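Long-range contacts in geranylgeranyl pyrophosphate synthetase (Pyrococcus horikoshii, PDB 1WY0), which probably condenses isopentenyl diphosphate with allylic diphosphates to build geranylgeranyl diphosphate, the C20 precursor of archaeal membrane lipids: residues Asn253-Asp258 with Leu293-Tyr297; Ile212-Trp217 with Ile306-Ile311; Asn315-Arg319 with Leu330-Lys335; Val138-Ile142 with Ala184-Val188. Numbering follows the deposited sequence.

How the interactions relate
All four contacts belong to the all-helical fold of a polyprenyl synthetase. Segment 212-217 of interaction 2 runs straight into the second aspartate-rich motif expected of this family, and so probably lies near the active site. Interaction 3 lies 13 Å away, centre to centre, and the two touch where Ile311 CD1 packs on Ala334 O at 3.5 Å. Interaction 4 approaches interaction 3 to about 6 Å between nearest atoms; the side chain of its Ile142 is about 12 Å from a bound mercury ion. Interaction 1 is peripheral: its centre is 22 Å from that of interaction 2 and 41 Å from that of interaction 4, which is on the opposite side of the chain's centre.

Interaction 1: Asn253-Asp258 with Leu293-Tyr297; sequences NADEKD and LLKKY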
loop_
_atom_site.group_PDB
_atom_site.type_symbol
_atom_site.label_atom_id
_atom_site.label_comp_id
_atom_site.label_asym_id
_atom_site.label_seq_id
_atom_site.Cartn_x
_atom_site.Cartn_y
_atom_site.Cartn_z
ATOM N N ASN A 253 -26.701 -15.064 21.914
ATOM C CA ASN A 253 -27.509 -16.048 22.624
ATOM C C ASN A 253 -27.688 -15.761 24.122
ATOM O O ASN A 253 -28.564 -16.316 24.782
ATOM C CB ASN A 253 -26.863 -17.418 22.414
ATOM C CG ASN A 253 -27.352 -18.015 21.118
ATOM O OD1 ASN A 253 -28.465 -18.525 21.015
ATOM N ND2 ASN A 253 -26.438 -18.040 20.129
ATOM N N ALA A 254 -26.816 -14.898 24.677
ATOM C CA ALA A 254 -26.812 -14.748 26.136
ATOM C C ALA A 254 -27.922 -13.823 26.666
ATOM O O ALA A 254 -28.396 -12.925 25.982
ATOM C CB ALA A 254 -25.445 -14.234 26.573
ATOM N N ASP A 255 -28.370 -14.033 27.904
ATOM C CA ASP A 255 -29.413 -13.189 28.481
ATOM C C ASP A 255 -28.754 -11.886 28.908
ATOM O O ASP A 255 -27.533 -11.803 28.987
ATOM C CB ASP A 255 -30.080 -13.866 29.690
ATOM C CG ASP A 255 -29.102 -14.172 30.808
ATOM O OD1 ASP A 255 -28.431 -13.242 31.302
ATOM O OD2 ASP A 255 -29.007 -15.352 31.204
ATOM N N GLU A 256 -29.565 -10.872 29.179
ATOM C CA GLU A 256 -29.051 -9.566 29.565
ATOM C C GLU A 256 -28.088 -9.558 30.736
ATOM O O GLU A 256 -27.059 -8.880 30.697
ATOM C CB GLU A 256 -30.214 -8.620 29.854
ATOM C CG GLU A 256 -30.755 -7.971 28.605
ATOM C CD GLU A 256 -29.680 -7.200 27.871
ATOM O OE1 GLU A 256 -29.030 -6.341 28.506
ATOM O OE2 GLU A 256 -29.476 -7.465 26.664
ATOM N N LYS A 257 -28.417 -10.302 31.782
ATOM C CA LYS A 257 -27.599 -10.353 32.957
ATOM C C LYS A 257 -26.165 -10.798 32.604
ATOM O O LYS A 257 -25.166 -10.211 32.997
ATOM C CB LYS A 257 -28.297 -11.366 33.861
ATOM C CG LYS A 257 -27.823 -11.302 35.291
ATOM C CD LYS A 257 -28.135 -12.572 36.087
ATOM C CE LYS A 257 -26.851 -13.178 36.674
ATOM N NZ LYS A 257 -27.068 -14.586 37.013
ATOM N N ASP A 258 -26.086 -11.877 31.837
ATOM C CA ASP A 258 -24.797 -12.414 31.452
ATOM C C ASP A 258 -24.031 -11.494 30.510
ATOM O O ASP A 258 -22.843 -11.259 30.720
ATOM C CB ASP A 258 -24.976 -13.813 30.860
ATOM C CG ASP A 258 -25.537 -14.806 31.881
ATOM O OD1 ASP A 258 -25.291 -14.606 33.084
ATOM O OD2 ASP A 258 -26.210 -15.782 31.489
ATOM N N LEU A 293 -18.814 -17.923 31.060
ATOM C CA LEU A 293 -20.018 -17.329 30.500
ATOM C C LEU A 293 -20.199 -17.805 29.068
ATOM O O LEU A 293 -21.313 -18.046 28.631
ATOM C CB LEU A 293 -19.930 -15.803 30.539
ATOM C CG LEU A 293 -20.366 -15.189 31.864
ATOM C CD1 LEU A 293 -20.228 -13.677 31.816
ATOM C CD2 LEU A 293 -21.805 -15.583 32.140
ATOM N N LEU A 294 -19.091 -17.950 28.351
ATOM C CA LEU A 294 -19.110 -18.403 26.966
ATOM C C LEU A 294 -19.503 -19.878 26.832
ATOM O O LEU A 294 -20.215 -20.262 25.898
ATOM C CB LEU A 294 -17.729 -18.194 26.334
ATOM C CG LEU A 294 -17.200 -16.759 26.233
ATOM C CD1 LEU A 294 -15.816 -16.779 25.620
ATOM C CD2 LEU A 294 -18.150 -15.913 25.391
ATOM N N LYS A 295 -19.029 -20.702 27.762
ATOM C CA LYS A 295 -19.316 -22.136 27.727
ATOM C C LYS A 295 -20.785 -22.411 28.058
ATOM O O LYS A 295 -21.416 -23.337 27.566
ATOM C CB LYS A 295 -18.438 -22.821 28.774
ATOM C CG LYS A 295 -16.986 -22.984 28.333
ATOM C CD LYS A 295 -16.149 -23.643 29.430
ATOM C CE LYS A 295 -14.691 -23.875 29.016
ATOM N NZ LYS A 295 -13.986 -24.604 30.072
ATOM N N LYS A 296 -21.303 -21.574 28.975
ATOM C CA LYS A 296 -22.704 -21.680 29.365
ATOM C C LYS A 296 -23.626 -21.765 28.147
ATOM O O LYS A 296 -24.644 -22.444 28.153
ATOM C CB LYS A 296 -23.041 -20.434 30.184
ATOM C CG LYS A 296 -24.459 -20.449 30.765
ATOM C CD LYS A 296 -24.653 -19.326 31.789
ATOM C CE LYS A 296 -26.114 -19.124 32.224
ATOM N NZ LYS A 296 -26.219 -17.932 33.070
ATOM N N TYR A 297 -23.255 -21.013 27.085
ATOM C CA TYR A 297 -24.110 -20.957 25.903
ATOM C C TYR A 297 -23.539 -21.742 24.711
ATOM O O TYR A 297 -23.967 -21.581 23.574
ATOM C CB TYR A 297 -24.298 -19.489 25.507
ATOM C CG TYR A 297 -25.058 -18.763 26.559
ATOM C CD1 TYR A 297 -26.450 -18.778 26.553
ATOM C CD2 TYR A 297 -24.381 -18.030 27.532
ATOM C CE1 TYR A 297 -27.159 -18.075 27.515
ATOM C CE2 TYR A 297 -25.086 -17.319 28.488
ATOM C CZ TYR A 297 -26.472 -17.338 28.480
ATOM O OH TYR A 297 -27.181 -16.652 29.448
HETATM O O HOH W 1 -28.594 -15.835 34.343
#
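The ring of Tyr297 lies over the backbone of Ala254: Ala254 CA sits 3.7 Å from the ring centroid and 21° off its normal, a CH-pi contact over one face, and Ala254 CB adds an apolar touch to Tyr297 CE2 at 3.6 Å. This position carries the hydroxyl into a polar cluster. Tyr297 OH donates to Asp258 OD2 over a very short 2.4 Å and accepts from Asp255 N at 3.3 Å with a nearly straight angle of 172°. Asp258 OD2 is shared, because Lys296 NZ forms a salt bridge with it at 2.7 Å. Asp255, in turn, is the N-cap of helix 256-264: with chi1 at 60° its OD1 accepts from Asp258 N at 2.8 Å, a classic capping bond that leaves OD2 facing the cluster. A water donates to Asp255 OD2 at 3.2 Å and makes weak bonds with Lys257 NZ and Lys296 NZ. On the apolar flank, Leu293 CD1 approaches Asp258 O at 3.7 Å. The tyrosine that follows helix 283-296 is thus tied to the linker and first turn of helix 256-264. Beneath this polar edge, Leu293 and Leu294 pack on Phe250 of helix 245-253 and Phe262 of helix 256-264, so helix 283-296 rests against both of these consecutive helices.

Interaction 2: Ile212-Trp217 with Ile306-Ile311; sequences IAFQIW and IAKDMI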
loop_
_atom_site.group_PDB
_atom_site.type_symbol
_atom_site.label_atom_id
_atom_site.label_comp_id
_atom_site.label_asym_id
_atom_site.label_seq_id
_atom_site.Cartn_x
_atom_site.Cartn_y
_atom_site.Cartn_z
ATOM N N ILE A 212 -10.852 -19.060 6.429
ATOM C CA ILE A 212 -11.737 -18.648 7.508
ATOM C C ILE A 212 -11.650 -19.571 8.724
ATOM O O ILE A 212 -11.512 -19.096 9.852
ATOM C CB ILE A 212 -13.201 -18.545 7.005
ATOM C CG1 ILE A 212 -13.344 -17.299 6.127
ATOM C CG2 ILE A 212 -14.168 -18.475 8.171
ATOM C CD1 ILE A 212 -14.733 -17.092 5.535
ATOM N N ALA A 213 -11.705 -20.878 8.497
ATOM C CA ALA A 213 -11.646 -21.846 9.592
ATOM C C ALA A 213 -10.349 -21.773 10.398
ATOM O O ALA A 213 -10.350 -22.005 11.601
ATOM C CB ALA A 213 -11.843 -23.260 9.051
ATOM N N PHE A 214 -9.242 -21.479 9.729
ATOM C CA PHE A 214 -7.936 -21.215 10.313
ATOM C C PHE A 214 -8.056 -20.308 11.536
ATOM O O PHE A 214 -7.722 -20.681 12.653
ATOM C CB PHE A 214 -7.064 -20.544 9.252
ATOM C CG PHE A 214 -5.751 -20.136 9.853
ATOM C CD1 PHE A 214 -4.919 -21.103 10.406
ATOM C CD2 PHE A 214 -5.368 -18.805 9.846
ATOM C CE1 PHE A 214 -3.697 -20.732 10.947
ATOM C CE2 PHE A 214 -4.139 -18.441 10.389
ATOM C CZ PHE A 214 -3.298 -19.401 10.939
ATOM N N GLN A 215 -8.500 -19.108 11.184
ATOM C CA GLN A 215 -8.621 -18.044 12.165
ATOM C C GLN A 215 -9.599 -18.422 13.278
ATOM O O GLN A 215 -9.316 -18.209 14.453
ATOM C CB GLN A 215 -9.064 -16.741 11.496
ATOM C CG GLN A 215 -9.019 -15.551 12.443
ATOM C CD GLN A 215 -7.633 -15.364 13.042
ATOM O OE1 GLN A 215 -6.661 -15.147 12.317
ATOM N NE2 GLN A 215 -7.533 -15.468 14.363
ATOM N N ILE A 216 -10.744 -18.990 12.913
ATOM C CA ILE A 216 -11.731 -19.393 13.914
ATOM C C ILE A 216 -11.138 -20.400 14.896
ATOM O O ILE A 216 -11.392 -20.326 16.097
ATOM C CB ILE A 216 -12.985 -20.031 13.264
ATOM C CG1 ILE A 216 -13.761 -18.984 12.460
ATOM C CG2 ILE A 216 -13.883 -20.643 14.356
ATOM C CD1 ILE A 216 -14.803 -19.599 11.534
ATOM N N TRP A 217 -10.352 -21.342 14.387
ATOM C CA TRP A 217 -9.733 -22.349 15.239
ATOM C C TRP A 217 -8.669 -21.721 16.146
ATOM O O TRP A 217 -8.455 -22.177 17.273
ATOM C CB TRP A 217 -9.116 -23.460 14.380
ATOM C CG TRP A 217 -8.680 -24.653 15.176
ATOM C CD1 TRP A 217 -7.398 -25.029 15.470
ATOM C CD2 TRP A 217 -9.534 -25.626 15.791
ATOM N NE1 TRP A 217 -7.403 -26.180 16.230
ATOM C CE2 TRP A 217 -8.702 -26.566 16.441
ATOM C CE3 TRP A 217 -10.925 -25.794 15.855
ATOM C CZ2 TRP A 217 -9.214 -27.661 17.148
ATOM C CZ3 TRP A 217 -11.437 -26.887 16.557
ATOM C CH2 TRP A 217 -10.578 -27.807 17.195
ATOM N N ILE A 306 -18.260 -24.962 13.566
ATOM C CA ILE A 306 -18.294 -24.202 12.330
ATOM C C ILE A 306 -16.982 -24.392 11.587
ATOM O O ILE A 306 -16.966 -24.627 10.379
ATOM C CB ILE A 306 -18.504 -22.706 12.602
ATOM C CG1 ILE A 306 -19.948 -22.467 13.032
ATOM C CG2 ILE A 306 -18.166 -21.894 11.371
ATOM C CD1 ILE A 306 -20.972 -23.124 12.111
ATOM N N ALA A 307 -15.881 -24.296 12.325
ATOM C CA ALA A 307 -14.557 -24.460 11.739
ATOM C C ALA A 307 -14.403 -25.846 11.112
ATOM O O ALA A 307 -13.936 -25.972 9.977
ATOM C CB ALA A 307 -13.490 -24.244 12.804
ATOM N N LYS A 308 -14.797 -26.883 11.851
ATOM C CA LYS A 308 -14.696 -28.251 11.344
ATOM C C LYS A 308 -15.568 -28.454 10.109
ATOM O O LYS A 308 -15.146 -29.085 9.139
ATOM C CB LYS A 308 -15.082 -29.255 12.433
ATOM C CG LYS A 308 -13.906 -29.709 13.289
ATOM C CD LYS A 308 -14.272 -29.753 14.762
ATOM C CE LYS A 308 -14.645 -31.161 15.195
ATOM N NZ LYS A 308 -15.492 -31.163 16.429
ATOM N N ASP A 309 -16.783 -27.919 10.138
ATOM C CA ASP A 309 -17.665 -28.056 8.992
ATOM C C ASP A 309 -17.038 -27.435 7.748
ATOM O O ASP A 309 -17.002 -28.056 6.687
ATOM C CB ASP A 309 -19.019 -27.406 9.272
ATOM C CG ASP A 309 -19.825 -28.163 10.310
ATOM O OD1 ASP A 309 -19.485 -29.334 10.596
ATOM O OD2 ASP A 309 -20.809 -27.591 10.833
ATOM N N MET A 310 -16.528 -26.217 7.877
ATOM C CA MET A 310 -15.907 -25.541 6.743
ATOM C C MET A 310 -14.736 -26.359 6.205
ATOM O O MET A 310 -14.472 -26.380 5.005
ATOM C CB MET A 310 -15.432 -24.153 7.168
ATOM C CG MET A 310 -16.561 -23.157 7.312
ATOM S SD MET A 310 -16.053 -21.660 8.149
ATOM C CE MET A 310 -15.304 -20.786 6.801
ATOM N N ILE A 311 -14.028 -27.024 7.110
ATOM C CA ILE A 311 -12.905 -27.867 6.733
ATOM C C ILE A 311 -13.440 -29.056 5.933
ATOM O O ILE A 311 -12.890 -29.423 4.896
ATOM C CB ILE A 311 -12.167 -28.390 7.983
ATOM C CG1 ILE A 311 -11.314 -27.274 8.585
ATOM C CG2 ILE A 311 -11.305 -29.586 7.626
ATOM C CD1 ILE A 311 -10.569 -26.438 7.557
#
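Ile306 opens the run by touching Ile216, CG2 to CD1 at 4.1 Å. Ala307 comes next and points at the facing helix; its CA is 4.5 Å from that of Ala213, a spacing that two methyl side chains permit and that brings the axes to 8.7 Å. Its carbonyl O is 3.5 Å from Ala213 CB, while its CB meets Ile216 CG2 at 3.9 Å and Trp217 CE3 at 4.3 Å. The helices run antiparallel at 155°, the signed crossing angle being -155°. In the polyprenyl synthetase fold, segment 212-217 directly precedes the second aspartate-rich motif, to which Asp219, hydrogen-bonded by Gln215 NE2, probably belongs. Lys308 brushes Trp217 with its chain, CD to CZ3 at 4.4 Å, while its NZ pairs with Glu305; Trp217 NE1 bonds to Arg340 O. Met310 directs its CB to within 4.2 Å of Ala213 CB and its SD to 4.2 Å from Ile216 CD1. Ile311, finally, reaches Ala213 CB with CD1 at 3.7 Å.

Interaction 3: Asn315-Arg319 with Leu330-Lys335; sequences NEALR and LELLAK
Asn315, Glu331 and Leu318 lose the most surface here, 78, 66 and 53 Å². Asn315, at helical phi/psi of -67°/-41°, belongs to helix 299-315. The chain then turns through Glu316 at phi/psi -65°/1°, Ala317 at -107°/-15° and Leu318 at -88°/-11°, so that Leu318 N bonds to Asn315 O at 2.7 Å and Arg319 N does so weakly at 3.4 Å. Segment 330-335 is regular helix, and the register sets Asn315 CA 5.7 Å from Glu331 CA. Asn315, chi1 m, directs OD1 into the helix surface, 3.4 Å from Glu331 CA and 3.3 Å from Ala334 CB; the same oxygen accepts from Trp206 NE1. Glu331, with chi1 m and chi2 t, reaches across, so that OE2 lies 3.9 Å from Arg319 NH1, a long salt bridge. Leu318, m and t, places CD1 3.7 Å from Leu330 CB. Two consecutive helices, 299-315 and 325-336, are joined by a connection whose first residues fold back onto the second helix. Helix 197-224 supplies Leu203 beneath Leu318 and Trp206 beneath Leu318 and Ala334, while Leu330 packs on helix 49-57 and Leu332 on helix 3-25.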
loop_
_atom_site.group_PDB
_atom_site.type_symbol
_atom_site.label_atom_id
_atom_site.label_comp_id
_atom_site.label_asym_id
_atom_site.label_seq_id
_atom_site.Cartn_x
_atom_site.Cartn_y
_atom_site.Cartn_z
ATOM N N ASN A 315 -12.507 -29.754 1.794
ATOM C CA ASN A 315 -11.924 -30.961 1.221
ATOM C C ASN A 315 -12.954 -31.683 0.354
ATOM O O ASN A 315 -12.630 -32.170 -0.726
ATOM C CB ASN A 315 -11.433 -31.884 2.335
ATOM C CG ASN A 315 -10.230 -31.325 3.069
ATOM O OD1 ASN A 315 -9.452 -30.550 2.509
ATOM N ND2 ASN A 315 -10.077 -31.701 4.334
ATOM N N GLU A 316 -14.197 -31.743 0.826
ATOM C CA GLU A 316 -15.265 -32.398 0.074
ATOM C C GLU A 316 -15.530 -31.636 -1.223
ATOM O O GLU A 316 -16.412 -31.994 -1.999
ATOM C CB GLU A 316 -16.554 -32.457 0.903
ATOM C CG GLU A 316 -17.785 -31.837 0.242
ATOM C CD GLU A 316 -18.904 -31.532 1.227
ATOM O OE1 GLU A 316 -18.809 -31.989 2.387
ATOM O OE2 GLU A 316 -19.882 -30.849 0.841
ATOM N N ALA A 317 -14.766 -30.574 -1.449
ATOM C CA ALA A 317 -14.917 -29.773 -2.657
ATOM C C ALA A 317 -13.742 -30.050 -3.573
ATOM O O ALA A 317 -13.773 -29.715 -4.753
ATOM C CB ALA A 317 -14.973 -28.293 -2.305
ATOM N N LEU A 318 -12.702 -30.663 -3.018
ATOM C CA LEU A 318 -11.509 -31.020 -3.789
ATOM C C LEU A 318 -11.684 -32.401 -4.426
ATOM O O LEU A 318 -10.894 -32.869 -5.239
ATOM C CB LEU A 318 -10.297 -31.021 -2.846
ATOM C CG LEU A 318 -9.763 -29.618 -2.545
ATOM C CD1 LEU A 318 -8.396 -29.655 -1.851
ATOM C CD2 LEU A 318 -9.583 -28.766 -3.800
ATOM N N ARG A 319 -12.757 -33.074 -3.972
ATOM C CA ARG A 319 -13.131 -34.366 -4.531
ATOM C C ARG A 319 -13.141 -34.326 -6.061
ATOM O O ARG A 319 -12.880 -35.299 -6.750
ATOM C CB ARG A 319 -14.555 -34.624 -4.056
ATOM C CG ARG A 319 -14.739 -35.986 -3.399
ATOM C CD ARG A 319 -15.627 -35.882 -2.154
ATOM N NE ARG A 319 -15.214 -36.863 -1.150
ATOM C CZ ARG A 319 -14.160 -36.550 -0.379
ATOM N NH1 ARG A 319 -13.548 -35.386 -0.524
ATOM N NH2 ARG A 319 -13.727 -37.428 0.528
ATOM N N LEU A 330 -3.162 -30.789 0.208
ATOM C CA LEU A 330 -4.203 -29.792 0.416
ATOM C C LEU A 330 -5.273 -30.324 1.352
ATOM O O LEU A 330 -5.935 -29.557 2.048
ATOM C CB LEU A 330 -4.844 -29.382 -0.913
ATOM C CG LEU A 330 -3.984 -28.621 -1.929
ATOM C CD1 LEU A 330 -4.850 -28.213 -3.113
ATOM C CD2 LEU A 330 -3.367 -27.387 -1.278
ATOM N N GLU A 331 -5.458 -31.639 1.364
ATOM C CA GLU A 331 -6.452 -32.229 2.247
ATOM C C GLU A 331 -5.860 -32.363 3.637
ATOM O O GLU A 331 -6.535 -32.122 4.638
ATOM C CB GLU A 331 -6.894 -33.601 1.743
ATOM C CG GLU A 331 -8.011 -33.549 0.714
ATOM C CD GLU A 331 -8.522 -34.929 0.339
ATOM O OE1 GLU A 331 -7.784 -35.917 0.551
ATOM O OE2 GLU A 331 -9.659 -35.020 -0.172
ATOM N N LEU A 332 -4.595 -32.752 3.699
ATOM C CA LEU A 332 -3.931 -32.897 4.983
ATOM C C LEU A 332 -3.818 -31.542 5.686
ATOM O O LEU A 332 -4.144 -31.422 6.866
ATOM C CB LEU A 332 -2.543 -33.520 4.804
ATOM C CG LEU A 332 -2.509 -35.031 4.544
ATOM C CD1 LEU A 332 -1.066 -35.535 4.524
ATOM C CD2 LEU A 332 -3.289 -35.742 5.640
ATOM N N LEU A 333 -3.364 -30.530 4.954
ATOM C CA LEU A 333 -3.212 -29.187 5.508
ATOM C C LEU A 333 -4.527 -28.719 6.115
ATOM O O LEU A 333 -4.579 -28.312 7.279
ATOM C CB LEU A 333 -2.773 -28.218 4.410
ATOM C CG LEU A 333 -2.530 -26.756 4.782
ATOM C CD1 LEU A 333 -1.377 -26.632 5.778
ATOM C CD2 LEU A 333 -2.214 -25.988 3.512
ATOM N N ALA A 334 -5.596 -28.796 5.329
ATOM C CA ALA A 334 -6.902 -28.378 5.809
ATOM C C ALA A 334 -7.280 -29.137 7.069
ATOM O O ALA A 334 -7.856 -28.568 8.000
ATOM C CB ALA A 334 -7.952 -28.606 4.735
ATOM N N LYS A 335 -6.959 -30.426 7.098
ATOM C CA LYS A 335 -7.291 -31.253 8.247
ATOM C C LYS A 335 -6.396 -30.904 9.436
ATOM O O LYS A 335 -6.841 -30.918 10.580
ATOM C CB LYS A 335 -7.164 -32.737 7.882
ATOM C CG LYS A 335 -8.155 -33.634 8.602
ATOM C CD LYS A 335 -7.884 -35.112 8.321
ATOM C CE LYS A 335 -8.835 -36.010 9.121
ATOM N NZ LYS A 335 -8.561 -37.467 8.923
#

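Interaction 4: Val138-Ile142 with Ala184-Val188; sequences VLEVI and ASAKV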
loop_
_atom_site.group_PDB
_atom_site.type_symbol
_atom_site.label_atom_id
_atom_site.label_comp_id
_atom_site.label_asym_id
_atom_site.label_seq_id
_atom_site.Cartn_x
_atom_site.Cartn_y
_atom_site.Cartn_z
ATOM N N VAL A 138 -4.553 -13.330 -13.308
ATOM C CA VAL A 138 -3.919 -13.522 -12.006
ATOM C C VAL A 138 -3.847 -12.167 -11.302
ATOM O O VAL A 138 -4.153 -12.057 -10.120
ATOM C CB VAL A 138 -2.489 -14.105 -12.152
ATOM C CG1 VAL A 138 -1.762 -14.063 -10.811
ATOM C CG2 VAL A 138 -2.561 -15.546 -12.648
ATOM N N LEU A 139 -3.443 -11.140 -12.041
ATOM C CA LEU A 139 -3.345 -9.793 -11.499
ATOM C C LEU A 139 -4.695 -9.367 -10.947
ATOM O O LEU A 139 -4.766 -8.751 -9.886
ATOM C CB LEU A 139 -2.913 -8.808 -12.585
ATOM C CG LEU A 139 -2.960 -7.310 -12.249
ATOM C CD1 LEU A 139 -1.945 -6.984 -11.178
ATOM C CD2 LEU A 139 -2.682 -6.499 -13.491
ATOM N N GLU A 140 -5.764 -9.709 -11.662
ATOM C CA GLU A 140 -7.113 -9.337 -11.259
ATOM C C GLU A 140 -7.661 -10.097 -10.054
ATOM O O GLU A 140 -8.550 -9.603 -9.356
ATOM C CB GLU A 140 -8.074 -9.464 -12.448
ATOM C CG GLU A 140 -9.539 -9.404 -12.064
ATOM C CD GLU A 140 -10.458 -9.160 -13.253
ATOM O OE1 GLU A 140 -10.113 -9.589 -14.379
ATOM O OE2 GLU A 140 -11.533 -8.547 -13.057
ATOM N N VAL A 141 -7.149 -11.297 -9.815
ATOM C CA VAL A 141 -7.584 -12.082 -8.669
ATOM C C VAL A 141 -6.899 -11.505 -7.433
ATOM O O VAL A 141 -7.498 -11.369 -6.369
ATOM C CB VAL A 141 -7.157 -13.563 -8.794
ATOM C CG1 VAL A 141 -7.156 -14.215 -7.421
ATOM C CG2 VAL A 141 -8.102 -14.310 -9.722
ATOM N N ILE A 142 -5.631 -11.167 -7.596
ATOM C CA ILE A 142 -4.844 -10.623 -6.508
ATOM C C ILE A 142 -5.339 -9.235 -6.128
ATOM O O ILE A 142 -5.378 -8.888 -4.961
ATOM C CB ILE A 142 -3.353 -10.602 -6.898
ATOM C CG1 ILE A 142 -2.834 -12.051 -6.969
ATOM C CG2 ILE A 142 -2.555 -9.769 -5.907
ATOM C CD1 ILE A 142 -1.359 -12.193 -7.392
ATOM N N ALA A 184 -7.562 -16.668 -2.853
ATOM C CA ALA A 184 -6.750 -16.204 -3.967
ATOM C C ALA A 184 -5.535 -17.093 -4.181
ATOM O O ALA A 184 -5.111 -17.301 -5.309
ATOM C CB ALA A 184 -6.306 -14.777 -3.726
ATOM N N SER A 185 -4.971 -17.603 -3.092
ATOM C CA SER A 185 -3.810 -18.477 -3.162
ATOM C C SER A 185 -4.144 -19.729 -3.978
ATOM O O SER A 185 -3.436 -20.079 -4.924
ATOM C CB SER A 185 -3.376 -18.892 -1.750
ATOM O OG SER A 185 -3.041 -17.768 -0.956
ATOM N N ALA A 186 -5.223 -20.403 -3.602
ATOM C CA ALA A 186 -5.641 -21.599 -4.327
ATOM C C ALA A 186 -6.105 -21.269 -5.747
ATOM O O ALA A 186 -5.745 -21.917 -6.722
ATOM C CB ALA A 186 -6.785 -22.254 -3.552
ATOM N N LYS A 187 -6.967 -20.242 -5.839
ATOM C CA LYS A 187 -7.524 -19.881 -7.137
ATOM C C LYS A 187 -6.437 -19.513 -8.151
ATOM O O LYS A 187 -6.532 -19.793 -9.338
ATOM C CB LYS A 187 -8.476 -18.703 -6.930
ATOM C CG LYS A 187 -8.982 -18.131 -8.253
ATOM C CD LYS A 187 -10.068 -17.074 -8.048
ATOM C CE LYS A 187 -11.242 -17.243 -9.016
ATOM N NZ LYS A 187 -12.492 -17.309 -8.264
ATOM N N VAL A 188 -5.394 -18.820 -7.654
ATOM C CA VAL A 188 -4.308 -18.433 -8.547
ATOM C C VAL A 188 -3.435 -19.631 -8.920
ATOM O O VAL A 188 -2.807 -19.671 -9.972
ATOM C CB VAL A 188 -3.459 -17.368 -7.851
ATOM C CG1 VAL A 188 -2.060 -17.342 -8.468
ATOM C CG2 VAL A 188 -4.100 -16.004 -8.013
#
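Apolar contacts dominate between two helix segments that run nearly antiparallel, at 168°, with axes 10.0 Å apart. Val141 is central: CG1 lies 3.8 Å from Ala184 CB and 3.6 Å from Val188 CG2. A turn away, Val138 CG1 meets Val188 CG1 at 4.0 Å, and Ile142 CG1 comes to 4.3 Å from Val188 CG2. Val188 therefore touches three residues spaced i, i+3 and i+4, as expected when one helix face packs on another. The register agrees, pairing Val138 with Val188 (CA to CA 6.0 Å) and Val141 with Ala184 (6.3 Å). A second kind of contact uses an aliphatic stem: Lys187 CD covers Val141 CG2 at 3.8 Å. Hydrogen bonds within the two segments are backbone ones, among them Ile142 N to Val138 O at 3.1 Å and Val188 N to Ala184 O at 2.8 Å. Helix 132-159 turns Leu139 away toward Ala126 of the second subunit, whereas helix 167-193 is backed through Ser185 and Ala186 by helix 49-57, and through Ala186 and Lys187 by helix 197-224.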